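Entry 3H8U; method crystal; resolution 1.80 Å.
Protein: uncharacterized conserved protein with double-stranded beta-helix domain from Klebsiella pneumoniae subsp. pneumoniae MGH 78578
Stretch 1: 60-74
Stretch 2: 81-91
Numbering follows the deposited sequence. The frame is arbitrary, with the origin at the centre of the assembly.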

# COMPACT_ATOMS: atom_id res chain seq x y z
N GLY A 60 10.25 -9.44 -8.78
CA GLY A 60 9.32 -8.42 -8.29
C GLY A 60 9.40 -8.29 -6.80
O GLY A 60 9.87 -9.22 -6.12
N GLN A 61 9.01 -7.12 -6.32
CA GLN A 61 8.86 -6.81 -4.91
C GLN A 61 7.38 -6.83 -4.56
O GLN A 61 6.53 -6.32 -5.32
CB GLN A 61 9.45 -5.44 -4.60
CG GLN A 61 9.25 -5.01 -3.15
CD GLN A 61 9.95 -3.75 -2.85
OE1 GLN A 61 11.09 -3.53 -3.35
NE2 GLN A 61 9.37 -2.94 -1.96
N ASP A 62 7.06 -7.44 -3.41
CA ASP A 62 5.72 -7.47 -2.89
C ASP A 62 5.68 -6.73 -1.55
O ASP A 62 6.28 -7.15 -0.56
CB ASP A 62 5.26 -8.92 -2.72
CG ASP A 62 3.77 -9.04 -2.42
OD1 ASP A 62 3.05 -8.00 -2.35
OD2 ASP A 62 3.33 -10.22 -2.26
N THR A 63 4.99 -5.61 -1.57
CA THR A 63 4.84 -4.76 -0.40
C THR A 63 3.42 -4.90 0.13
O THR A 63 2.44 -4.62 -0.58
CB THR A 63 5.12 -3.26 -0.73
OG1 THR A 63 6.43 -3.14 -1.31
CG2 THR A 63 5.08 -2.44 0.57
N TRP A 64 3.30 -5.36 1.38
CA TRP A 64 2.02 -5.50 2.04
C TRP A 64 1.79 -4.41 3.05
O TRP A 64 2.65 -4.11 3.87
CB TRP A 64 1.90 -6.82 2.80
CG TRP A 64 2.03 -8.07 2.04
CD1 TRP A 64 2.21 -8.24 0.71
CD2 TRP A 64 1.91 -9.39 2.59
NE1 TRP A 64 2.21 -9.56 0.39
CE2 TRP A 64 2.04 -10.30 1.53
CE3 TRP A 64 1.68 -9.89 3.89
CZ2 TRP A 64 1.97 -11.68 1.70
CZ3 TRP A 64 1.60 -11.26 4.07
CH2 TRP A 64 1.74 -12.15 2.98
N THR A 65 0.58 -3.83 3.04
CA THR A 65 0.18 -2.90 4.08
C THR A 65 -1.01 -3.49 4.83
O THR A 65 -2.07 -3.74 4.26
CB THR A 65 -0.13 -1.49 3.49
OG1 THR A 65 1.06 -0.90 2.97
CG2 THR A 65 -0.69 -0.59 4.57
N VAL A 66 -0.84 -3.72 6.13
CA VAL A 66 -1.84 -4.42 6.90
C VAL A 66 -2.93 -3.45 7.40
O VAL A 66 -2.65 -2.47 8.14
CB VAL A 66 -1.20 -5.23 8.06
CG1 VAL A 66 -2.28 -6.01 8.75
CG2 VAL A 66 -0.10 -6.19 7.54
N ILE A 67 -4.17 -3.73 6.98
CA ILE A 67 -5.38 -2.97 7.35
C ILE A 67 -5.97 -3.42 8.68
O ILE A 67 -6.39 -2.61 9.51
CB ILE A 67 -6.51 -3.14 6.25
CG1 ILE A 67 -6.01 -2.71 4.86
CG2 ILE A 67 -7.73 -2.35 6.59
CD1 ILE A 67 -5.44 -1.30 4.85
N SER A 68 -6.03 -4.74 8.87
CA SER A 68 -6.71 -5.31 9.99
C SER A 68 -6.02 -6.58 10.44
O SER A 68 -5.50 -7.33 9.60
CB SER A 68 -8.17 -5.57 9.55
OG SER A 68 -8.76 -6.61 10.26
N GLY A 69 -5.96 -6.79 11.75
CA GLY A 69 -5.61 -8.10 12.31
C GLY A 69 -4.13 -8.33 12.48
O GLY A 69 -3.31 -7.42 12.34
N GLU A 70 -3.81 -9.58 12.80
CA GLU A 70 -2.46 -10.00 13.12
C GLU A 70 -2.15 -11.31 12.35
O GLU A 70 -3.06 -12.13 12.13
CB GLU A 70 -2.34 -10.22 14.62
CG GLU A 70 -2.46 -8.95 15.49
CD GLU A 70 -2.07 -9.17 16.95
OE1 GLU A 70 -1.33 -10.13 17.26
OE2 GLU A 70 -2.49 -8.35 17.78
N ALA A 71 -0.88 -11.51 11.99
CA ALA A 71 -0.46 -12.72 11.30
C ALA A 71 0.97 -13.08 11.64
O ALA A 71 1.74 -12.23 12.10
CB ALA A 71 -0.59 -12.56 9.79
N GLU A 72 1.28 -14.35 11.43
CA GLU A 72 2.64 -14.85 11.40
C GLU A 72 3.12 -14.70 9.98
O GLU A 72 2.58 -15.35 9.11
CB GLU A 72 2.68 -16.33 11.63
CG GLU A 72 2.35 -16.87 12.94
CD GLU A 72 2.28 -18.42 12.87
OE1 GLU A 72 2.77 -19.09 11.88
OE2 GLU A 72 1.70 -18.97 13.80
N TYR A 73 4.13 -13.87 9.75
CA TYR A 73 4.66 -13.64 8.41
C TYR A 73 5.81 -14.63 8.21
O TYR A 73 6.77 -14.60 8.95
CB TYR A 73 5.16 -12.20 8.34
CG TYR A 73 5.66 -11.76 6.99
CD1 TYR A 73 4.80 -11.63 5.92
CD2 TYR A 73 7.02 -11.44 6.80
CE1 TYR A 73 5.27 -11.16 4.66
CE2 TYR A 73 7.47 -11.00 5.57
CZ TYR A 73 6.61 -10.86 4.51
OH TYR A 73 7.11 -10.42 3.29
N HIS A 74 5.65 -15.57 7.29
CA HIS A 74 6.71 -16.54 6.97
C HIS A 74 7.71 -15.94 5.99
O HIS A 74 7.34 -15.45 4.93
CB HIS A 74 6.12 -17.80 6.33
CG HIS A 74 7.14 -18.89 6.08
ND1 HIS A 74 7.10 -19.70 4.96
CD2 HIS A 74 8.22 -19.30 6.80
CE1 HIS A 74 8.10 -20.56 5.01
NE2 HIS A 74 8.81 -20.31 6.09
N THR A 81 7.93 -14.09 11.60
CA THR A 81 7.86 -12.85 12.33
C THR A 81 6.39 -12.43 12.48
O THR A 81 5.51 -12.98 11.84
CB THR A 81 8.66 -11.77 11.63
OG1 THR A 81 8.30 -11.74 10.26
CG2 THR A 81 10.14 -12.03 11.75
N HIS A 82 6.13 -11.48 13.36
CA HIS A 82 4.76 -11.14 13.71
C HIS A 82 4.32 -9.83 13.06
O HIS A 82 4.99 -8.82 13.18
CB HIS A 82 4.62 -11.04 15.22
CG HIS A 82 3.24 -10.70 15.66
ND1 HIS A 82 2.12 -11.33 15.16
CD2 HIS A 82 2.78 -9.77 16.54
CE1 HIS A 82 1.04 -10.81 15.69
NE2 HIS A 82 1.40 -9.87 16.55
N LEU A 83 3.19 -9.89 12.38
CA LEU A 83 2.57 -8.74 11.67
C LEU A 83 1.34 -8.27 12.41
O LEU A 83 0.53 -9.09 12.87
CB LEU A 83 2.13 -9.15 10.28
CG LEU A 83 3.03 -8.93 9.09
CD1 LEU A 83 2.29 -9.35 7.83
CD2 LEU A 83 3.45 -7.47 8.99
N LYS A 84 1.17 -6.96 12.53
CA LYS A 84 -0.09 -6.42 13.02
C LYS A 84 -0.60 -5.26 12.16
O LYS A 84 0.13 -4.71 11.34
CB LYS A 84 0.01 -5.99 14.46
CG LYS A 84 1.04 -4.94 14.77
CD LYS A 84 1.10 -4.69 16.29
N ALA A 85 -1.85 -4.89 12.39
CA ALA A 85 -2.43 -3.76 11.71
C ALA A 85 -1.50 -2.55 11.82
O ALA A 85 -1.00 -2.26 12.91
CB ALA A 85 -3.76 -3.44 12.29
N GLY A 86 -1.30 -1.87 10.70
CA GLY A 86 -0.44 -0.71 10.63
C GLY A 86 1.01 -1.05 10.32
O GLY A 86 1.88 -0.16 10.31
N ASP A 87 1.29 -2.33 10.12
CA ASP A 87 2.61 -2.77 9.71
C ASP A 87 2.69 -2.87 8.18
O ASP A 87 1.68 -3.07 7.50
CB ASP A 87 2.95 -4.16 10.29
CG ASP A 87 3.31 -4.15 11.74
OD1 ASP A 87 3.55 -3.06 12.32
OD2 ASP A 87 3.37 -5.27 12.32
N ILE A 88 3.92 -2.77 7.67
CA ILE A 88 4.26 -3.00 6.28
C ILE A 88 5.15 -4.26 6.25
O ILE A 88 6.07 -4.38 7.05
CB ILE A 88 5.07 -1.79 5.73
CG1 ILE A 88 4.24 -0.52 5.86
CG2 ILE A 88 5.54 -2.04 4.31
CD1 ILE A 88 5.02 0.77 5.73
N ALA A 89 4.90 -5.19 5.33
CA ALA A 89 5.79 -6.34 5.11
C ALA A 89 6.33 -6.28 3.68
O ALA A 89 5.57 -5.96 2.76
CB ALA A 89 5.07 -7.66 5.35
N ILE A 90 7.64 -6.45 3.52
CA ILE A 90 8.22 -6.34 2.18
C ILE A 90 8.97 -7.62 1.86
O ILE A 90 9.87 -8.05 2.63
CB ILE A 90 9.12 -5.09 2.00
CG1 ILE A 90 8.32 -3.79 2.16
CG2 ILE A 90 9.86 -5.13 0.60
CD1 ILE A 90 9.21 -2.54 2.37
N ALA A 91 8.64 -8.20 0.70
CA ALA A 91 9.49 -9.25 0.11
C ALA A 91 10.16 -8.62 -1.11
O ALA A 91 9.46 -8.19 -2.05
CB ALA A 91 8.66 -10.45 -0.31
O HOH W 1 8.35 -10.43 -3.83

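The apolar centre of this contact gathers around Leu 83 and Ala 89, on the sheet face that also carries Trp 64, Ala 71 and Tyr 73. One methyl of Leu 83 meets three neighbours: CD1 lies 4.0 Å from Trp 64 CE3, at the edge of the indole, 4.0 Å from Val 66 CG2 and 3.9 Å from Tyr 73 CD1. Leucine suits this place because its apolar side chain is long enough for CD1 to lie between residues of both strands of the first stretch. Leu 83 CB also lies 4.4 Å from CB of Ala 71, its partner in the register.

Alanine suits position 89 for a different reason. The Tyr 73 ring lies over it, with Ala 89 CB 3.8 Å from the ring centroid and 22° off the normal, a CH-pi contact; the space above this methyl is therefore already filled by the ring. Tyr 73, with chi1 in the t well, extends far enough that its OH comes within 3.9 Å of Ala 91 CB, while the hydroxyl is satisfied by a hydrogen bond elsewhere in the structure. On the other face, Thr 63 CG2 packs 3.8 Å from Ile 88 CG2 and 3.9 Å from Ile 90 CG1, a good use of beta-branched residues in extended strands.

Backbone hydrogen bonds join the strands in antiparallel ladders, which set these side chains on the two faces. Trp 64 N donates to Ala 89 O at 2.7 Å, and Ala 89 N returns a bond to Trp 64 O at 2.9 Å; Asp 62 and Ala 91 form a like pair. Farther along, Val 66 N donates to Asp 87 O at 2.9 Å and Gly 86 N to Val 66 O at 3.0 Å. In the second ladder, Ala 71 pairs with Leu 83 and Tyr 73 with Thr 81.

Between the ladders, a type II turn from Lys 84 to Asp 87 reverses the second stretch. Gly 86 suits its position because, at phi 88° and psi 2°, a CB would jam against the preceding carbonyl oxygen. Asp 87 OD2 accepts from Lys 84 N at 2.8 Å, bracing the turn.

Within the first stretch, buried polar groups find partners: Trp 64 NE1 donates to Asp 62 OD2 at 3.0 Å and Gln 61 NE2 to Thr 63 OG1 at 3.0 Å. At the exposed edge, Glu 70 OE1 lies 2.8 Å from His 82 NE2, near the imidazole plane, while His 82 ND1 makes a weak hydrogen bond of 3.2 Å to Ala 71 O.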